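Local coordinates for conserved lipoprotein, putative (Clostridium novyi, PDB 4L1N), which is a putative lipoprotein of unknown function, rich in antiparallel beta sheet and belonging to a family grouped with the beta-propellers, at residues A[48-54]-A[154-159]; A[58-62]-A[103-107]. All blocks are in the same frame, centred on the assembly; numbering follows the deposited sequence.

Contact 1 of 2, residues A[48-54]-A[154-159]; sequences SKKMFLK and ETGQAT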
loop_
_atom_site.group_PDB
_atom_site.type_symbol
_atom_site.label_atom_id
_atom_site.label_comp_id
_atom_site.label_asym_id
_atom_site.label_seq_id
_atom_site.Cartn_x
_atom_site.Cartn_y
_atom_site.Cartn_z
ATOM N N SER A 48 10.942 7.303 -10.603
ATOM C CA SER A 48 9.773 7.518 -9.746
ATOM C C SER A 48 8.746 8.458 -10.373
ATOM O O SER A 48 9.085 9.304 -11.204
ATOM C CB SER A 48 10.201 8.080 -8.395
ATOM O OG SER A 48 10.866 9.324 -8.517
ATOM N N LYS A 49 7.486 8.316 -9.931
ATOM C CA LYS A 49 6.337 9.101 -10.374
ATOM C C LYS A 49 5.520 9.552 -9.181
ATOM O O LYS A 49 5.307 8.771 -8.253
ATOM C CB LYS A 49 5.456 8.267 -11.329
ATOM C CG LYS A 49 6.042 8.124 -12.730
ATOM C CD LYS A 49 5.353 7.040 -13.549
ATOM C CE LYS A 49 6.038 6.824 -14.880
ATOM N NZ LYS A 49 5.217 5.989 -15.798
ATOM N N LYS A 50 5.029 10.799 -9.220
ATOM C CA LYS A 50 4.167 11.362 -8.179
ATOM C C LYS A 50 2.774 10.717 -8.289
ATOM O O LYS A 50 1.899 11.198 -9.028
ATOM C CB LYS A 50 4.106 12.884 -8.314
ATOM C CG LYS A 50 4.108 13.597 -6.986
ATOM C CD LYS A 50 2.767 14.214 -6.685
ATOM C CE LYS A 50 2.900 15.203 -5.561
ATOM N NZ LYS A 50 2.927 14.539 -4.237
HETATM N N MSE A 51 2.618 9.563 -7.618
HETATM C CA MSE A 51 1.392 8.766 -7.624
HETATM C C MSE A 51 0.403 9.218 -6.592
HETATM O O MSE A 51 -0.805 9.017 -6.769
HETATM C CB MSE A 51 1.711 7.313 -7.343
HETATM C CG MSE A 51 2.076 6.520 -8.567
HETATM SE SE MSE A 51 1.979 4.663 -8.069
HETATM C CE MSE A 51 0.125 4.300 -8.566
ATOM N N PHE A 52 0.924 9.770 -5.482
ATOM C CA PHE A 52 0.158 10.197 -4.322
ATOM C C PHE A 52 0.254 11.689 -4.075
ATOM O O PHE A 52 1.278 12.318 -4.345
ATOM C CB PHE A 52 0.643 9.434 -3.081
ATOM C CG PHE A 52 0.298 7.964 -3.091
ATOM C CD1 PHE A 52 1.141 7.039 -3.695
ATOM C CD2 PHE A 52 -0.871 7.503 -2.497
ATOM C CE1 PHE A 52 0.822 5.687 -3.702
ATOM C CE2 PHE A 52 -1.191 6.149 -2.507
ATOM C CZ PHE A 52 -0.330 5.250 -3.085
ATOM N N LEU A 53 -0.837 12.246 -3.556
ATOM C CA LEU A 53 -0.986 13.652 -3.218
ATOM C C LEU A 53 -0.971 13.786 -1.704
ATOM O O LEU A 53 -1.697 13.051 -1.024
ATOM C CB LEU A 53 -2.293 14.209 -3.807
ATOM C CG LEU A 53 -2.539 14.047 -5.309
ATOM C CD1 LEU A 53 -3.973 14.413 -5.657
ATOM C CD2 LEU A 53 -1.575 14.885 -6.128
ATOM N N LYS A 54 -0.112 14.666 -1.161
ATOM C CA LYS A 54 -0.067 14.855 0.283
ATOM C C LYS A 54 -1.147 15.882 0.661
ATOM O O LYS A 54 -1.132 17.007 0.148
ATOM C CB LYS A 54 1.340 15.288 0.744
ATOM C CG LYS A 54 1.444 15.398 2.251
ATOM C CD LYS A 54 2.688 16.096 2.733
ATOM C CE LYS A 54 2.614 16.238 4.238
ATOM N NZ LYS A 54 3.612 17.202 4.787
ATOM N N GLU A 154 6.364 11.537 2.564
ATOM C CA GLU A 154 6.319 12.993 2.514
ATOM C C GLU A 154 5.982 13.521 1.113
ATOM O O GLU A 154 5.091 14.356 0.997
ATOM C CB GLU A 154 7.663 13.573 3.010
ATOM C CG GLU A 154 7.708 15.082 3.183
ATOM C CD GLU A 154 6.569 15.694 3.975
ATOM O OE1 GLU A 154 6.388 15.327 5.158
ATOM O OE2 GLU A 154 5.853 16.544 3.400
ATOM N N THR A 155 6.706 13.079 0.071
ATOM C CA THR A 155 6.546 13.585 -1.295
ATOM C C THR A 155 5.477 12.829 -2.116
ATOM O O THR A 155 4.990 13.359 -3.116
ATOM C CB THR A 155 7.896 13.578 -2.042
ATOM O OG1 THR A 155 8.385 12.244 -2.173
ATOM C CG2 THR A 155 8.952 14.466 -1.383
ATOM N N GLY A 156 5.138 11.613 -1.721
ATOM C CA GLY A 156 4.156 10.824 -2.452
ATOM C C GLY A 156 4.718 10.225 -3.725
ATOM O O GLY A 156 3.976 9.632 -4.512
ATOM N N GLN A 157 6.051 10.381 -3.922
ATOM C CA GLN A 157 6.847 9.847 -5.030
ATOM C C GLN A 157 6.941 8.333 -4.854
ATOM O O GLN A 157 7.302 7.867 -3.769
ATOM C CB GLN A 157 8.237 10.520 -5.038
ATOM C CG GLN A 157 8.822 10.762 -6.425
ATOM C CD GLN A 157 8.160 11.862 -7.218
ATOM O OE1 GLN A 157 7.297 12.589 -6.729
ATOM N NE2 GLN A 157 8.545 12.012 -8.476
ATOM N N ALA A 158 6.559 7.566 -5.897
ATOM C CA ALA A 158 6.513 6.106 -5.843
ATOM C C ALA A 158 7.358 5.450 -6.923
ATOM O O ALA A 158 7.355 5.936 -8.055
ATOM C CB ALA A 158 5.068 5.643 -5.976
ATOM N N THR A 159 8.086 4.344 -6.574
ATOM C CA THR A 159 8.911 3.533 -7.491
ATOM C C THR A 159 8.454 2.067 -7.334
ATOM O O THR A 159 8.197 1.653 -6.204
ATOM C CB THR A 159 10.452 3.698 -7.273
ATOM O OG1 THR A 159 10.906 2.877 -6.202
ATOM C CG2 THR A 159 10.887 5.106 -6.979
#

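Contact 2 of 2, residues A[58-62]-A[103-107]; sequences GKNSK and EQSKW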
loop_
_atom_site.group_PDB
_atom_site.type_symbol
_atom_site.label_atom_id
_atom_site.label_comp_id
_atom_site.label_asym_id
_atom_site.label_seq_id
_atom_site.Cartn_x
_atom_site.Cartn_y
_atom_site.Cartn_z
ATOM N N GLY A 58 -6.473 18.216 9.820
ATOM C CA GLY A 58 -6.672 18.913 11.084
ATOM C C GLY A 58 -6.267 18.052 12.262
ATOM O O GLY A 58 -6.302 16.822 12.164
ATOM N N LYS A 59 -5.850 18.681 13.376
ATOM C CA LYS A 59 -5.405 17.949 14.572
ATOM C C LYS A 59 -6.565 17.141 15.203
ATOM O O LYS A 59 -6.316 16.079 15.783
ATOM C CB LYS A 59 -4.764 18.905 15.597
ATOM C CG LYS A 59 -3.310 18.546 15.941
ATOM C CD LYS A 59 -2.626 19.636 16.796
ATOM C CE LYS A 59 -1.308 19.204 17.413
ATOM N NZ LYS A 59 -0.241 18.981 16.399
ATOM N N ASN A 60 -7.825 17.620 15.034
ATOM C CA ASN A 60 -9.038 16.966 15.536
ATOM C C ASN A 60 -9.368 15.685 14.741
ATOM O O ASN A 60 -9.899 14.732 15.320
ATOM C CB ASN A 60 -10.219 17.930 15.499
ATOM N N SER A 61 -9.027 15.656 13.426
ATOM C CA SER A 61 -9.267 14.528 12.519
ATOM C C SER A 61 -8.583 13.247 13.001
ATOM O O SER A 61 -7.510 13.315 13.603
ATOM C CB SER A 61 -8.788 14.862 11.111
ATOM O OG SER A 61 -7.386 14.693 10.977
ATOM N N LYS A 62 -9.214 12.089 12.708
ATOM C CA LYS A 62 -8.804 10.726 13.062
ATOM C C LYS A 62 -9.540 9.705 12.173
ATOM O O LYS A 62 -10.717 9.923 11.891
ATOM C CB LYS A 62 -9.111 10.442 14.549
ATOM C CG LYS A 62 -7.933 10.702 15.473
ATOM C CD LYS A 62 -8.372 11.018 16.891
ATOM C CE LYS A 62 -7.258 11.665 17.683
ATOM N NZ LYS A 62 -7.772 12.372 18.888
ATOM N N GLU A 103 5.908 15.340 16.436
ATOM C CA GLU A 103 5.309 16.657 16.169
ATOM C C GLU A 103 3.779 16.681 16.339
ATOM O O GLU A 103 3.185 17.761 16.336
ATOM C CB GLU A 103 5.654 17.112 14.733
ATOM C CG GLU A 103 7.143 17.197 14.422
ATOM C CD GLU A 103 7.690 18.585 14.141
ATOM O OE1 GLU A 103 7.144 19.272 13.248
ATOM O OE2 GLU A 103 8.699 18.965 14.779
ATOM N N GLN A 104 3.144 15.500 16.453
ATOM C CA GLN A 104 1.691 15.294 16.557
ATOM C C GLN A 104 0.959 15.774 15.264
ATOM O O GLN A 104 -0.228 16.113 15.313
ATOM C CB GLN A 104 1.096 15.916 17.844
ATOM C CG GLN A 104 0.931 14.905 18.986
ATOM C CD GLN A 104 -0.120 13.845 18.693
ATOM O OE1 GLN A 104 -1.323 14.067 18.876
ATOM N NE2 GLN A 104 0.309 12.667 18.234
ATOM N N SER A 105 1.672 15.746 14.103
ATOM C CA SER A 105 1.157 16.141 12.785
ATOM C C SER A 105 0.431 14.983 12.156
ATOM O O SER A 105 0.780 13.839 12.420
ATOM C CB SER A 105 2.289 16.582 11.858
ATOM O OG SER A 105 3.149 17.541 12.449
ATOM N N LYS A 106 -0.564 15.273 11.308
ATOM C CA LYS A 106 -1.366 14.286 10.588
ATOM C C LYS A 106 -1.558 14.721 9.148
ATOM O O LYS A 106 -1.861 15.878 8.888
ATOM C CB LYS A 106 -2.754 14.100 11.249
ATOM C CG LYS A 106 -2.751 13.614 12.694
ATOM C CD LYS A 106 -4.035 14.002 13.421
ATOM C CE LYS A 106 -3.916 13.780 14.906
ATOM N NZ LYS A 106 -5.242 13.568 15.539
ATOM N N TRP A 107 -1.412 13.796 8.216
ATOM C CA TRP A 107 -1.664 14.029 6.798
ATOM C C TRP A 107 -2.120 12.717 6.139
ATOM O O TRP A 107 -2.152 11.681 6.801
ATOM C CB TRP A 107 -0.457 14.654 6.080
ATOM C CG TRP A 107 0.737 13.762 5.897
ATOM C CD1 TRP A 107 1.029 13.003 4.800
ATOM C CD2 TRP A 107 1.890 13.702 6.745
ATOM N NE1 TRP A 107 2.269 12.427 4.939
ATOM C CE2 TRP A 107 2.819 12.836 6.129
ATOM C CE3 TRP A 107 2.222 14.285 7.984
ATOM C CZ2 TRP A 107 4.051 12.526 6.713
ATOM C CZ3 TRP A 107 3.436 13.964 8.567
ATOM C CH2 TRP A 107 4.322 13.070 7.948
#

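Contact 1 of 2, residues A[48-54]-A[154-159]
The ammonium of Lys50 is held by two backbone carbonyls, one from each segment. Across the contact Lys50 NZ reaches Thr155 O at 2.6 Å, coming in 30° off the carbonyl plane. Within its own segment Lys50 NZ bonds Phe52 O at 2.8 Å, here in the carbonyl plane. Bends at chi2 and chi4 steer the Lys50 chain along its own segment toward Phe52, putting NZ between both oxygens. Lys50 CG also lies 3.4 Å from Gln157 OE1, the two side chains crossing at about a right angle on the same sheet face.

The backbones pair antiparallel: Lys49 N to Ala158 O is 3.0 Å, and the return bond, Ala158 N to Lys49 O, is 2.9 Å. An inverse gamma turn centred on Lys50, with a weak Met51 N to Lys49 O bond, coincides with the strand break at Met51, beyond the non-hydrogen-bonded pair Lys50-Gln157. Past it Gly156 O receives Phe52 N at 3.2 Å, while its bond from Met51 N is weak. The same oxygen lies in the plane of the Phe52 ring, at its edge. Gly156 has positive phi, which favours glycine.

Lys54, with CG anti to the backbone N (chi1 -176°) and an extended chain, sends NZ to the syn lone pair of Glu154 OE2 at 2.7 Å, a salt bridge. The selenium of selenomethionine Met51 packs on the Ala158 methyl, SE to CB 3.9 Å.

Strand 49-56 joins strand 157-160 on one flank and strand 105-111 on the other; Phe52 packs on Leu109 of the latter and reaches past strand 157-160 to Val151 (147-152) and Ile135 (130-137).

Contact 2 of 2, residues A[58-62]-A[103-107]
Lys106 leaves strand 105-111 with CG anti to its carbonyl carbon (chi1 -60°) and stays extended beyond it, which carries its ammonium to the turn at 58-62. Lys59 reaches back across the contact: its chain runs straight until a bend at chi4 (67°) turns NZ onto the backbone of Gln104.

The ammonium of Lys106 is shared by two carbonyls of one short turn. Lys59 O lies 2.7 Å from Lys106 NZ, and Ser61 O accepts from Lys106 NZ at 3.0 Å, almost in line with its C=O bond. Lys106 CD lies against the turn, 3.5 Å from Ser61 O. The reciprocal bond, Lys59 NZ to Gln104 O, measures 3.1 Å but is less well directed, because the donor stands 71° out of the carbonyl plane.

Ser61 OG braces the turn internally by bonding Gly58 O at 2.7 Å, in the carbonyl plane. The ammonium groups of Lys62 and Lys106 come within 4.4 Å, NZ to NZ; the two carbonyls probably offset part of this like-charge proximity.

Residues 58-61 form a beta turn: the backbone angles of Lys59 and Asn60 are near those of type I, Gly58 CA and Ser61 CA are 5.3 Å apart, and a weak Ser61 N to Gly58 O bond supports it. One lysine ammonium bonds its Lys59 and Ser61 carbonyls, fastening an exposed connection to the start of a strand in an antiparallel beta-hairpin, 95-100 with 105-111.

Contact 1 is partly buried and pairs two strands by their backbones, whereas contact 2 lies at the surface, about 20 Å away between centres, and depends on lysine side chains reaching carbonyls. Both serve the same antiparallel sheet: strand 49-56 of contact 1 is the neighbour of strand 105-111 of contact 2, and the 58-62 turn follows strand 49-56 in sequence. The two sites adjoin through Trp107, which takes no part in pairing with 58-62 but makes a cation-pi interaction with Lys54; Lys54 CE is 3.5 Å from Trp107 CG. Lysine ammonium groups bind carbonyls in each, yet carboxylate pairing and apolar packing across the segments belong to contact 1, while contact 2 brings two like charges together.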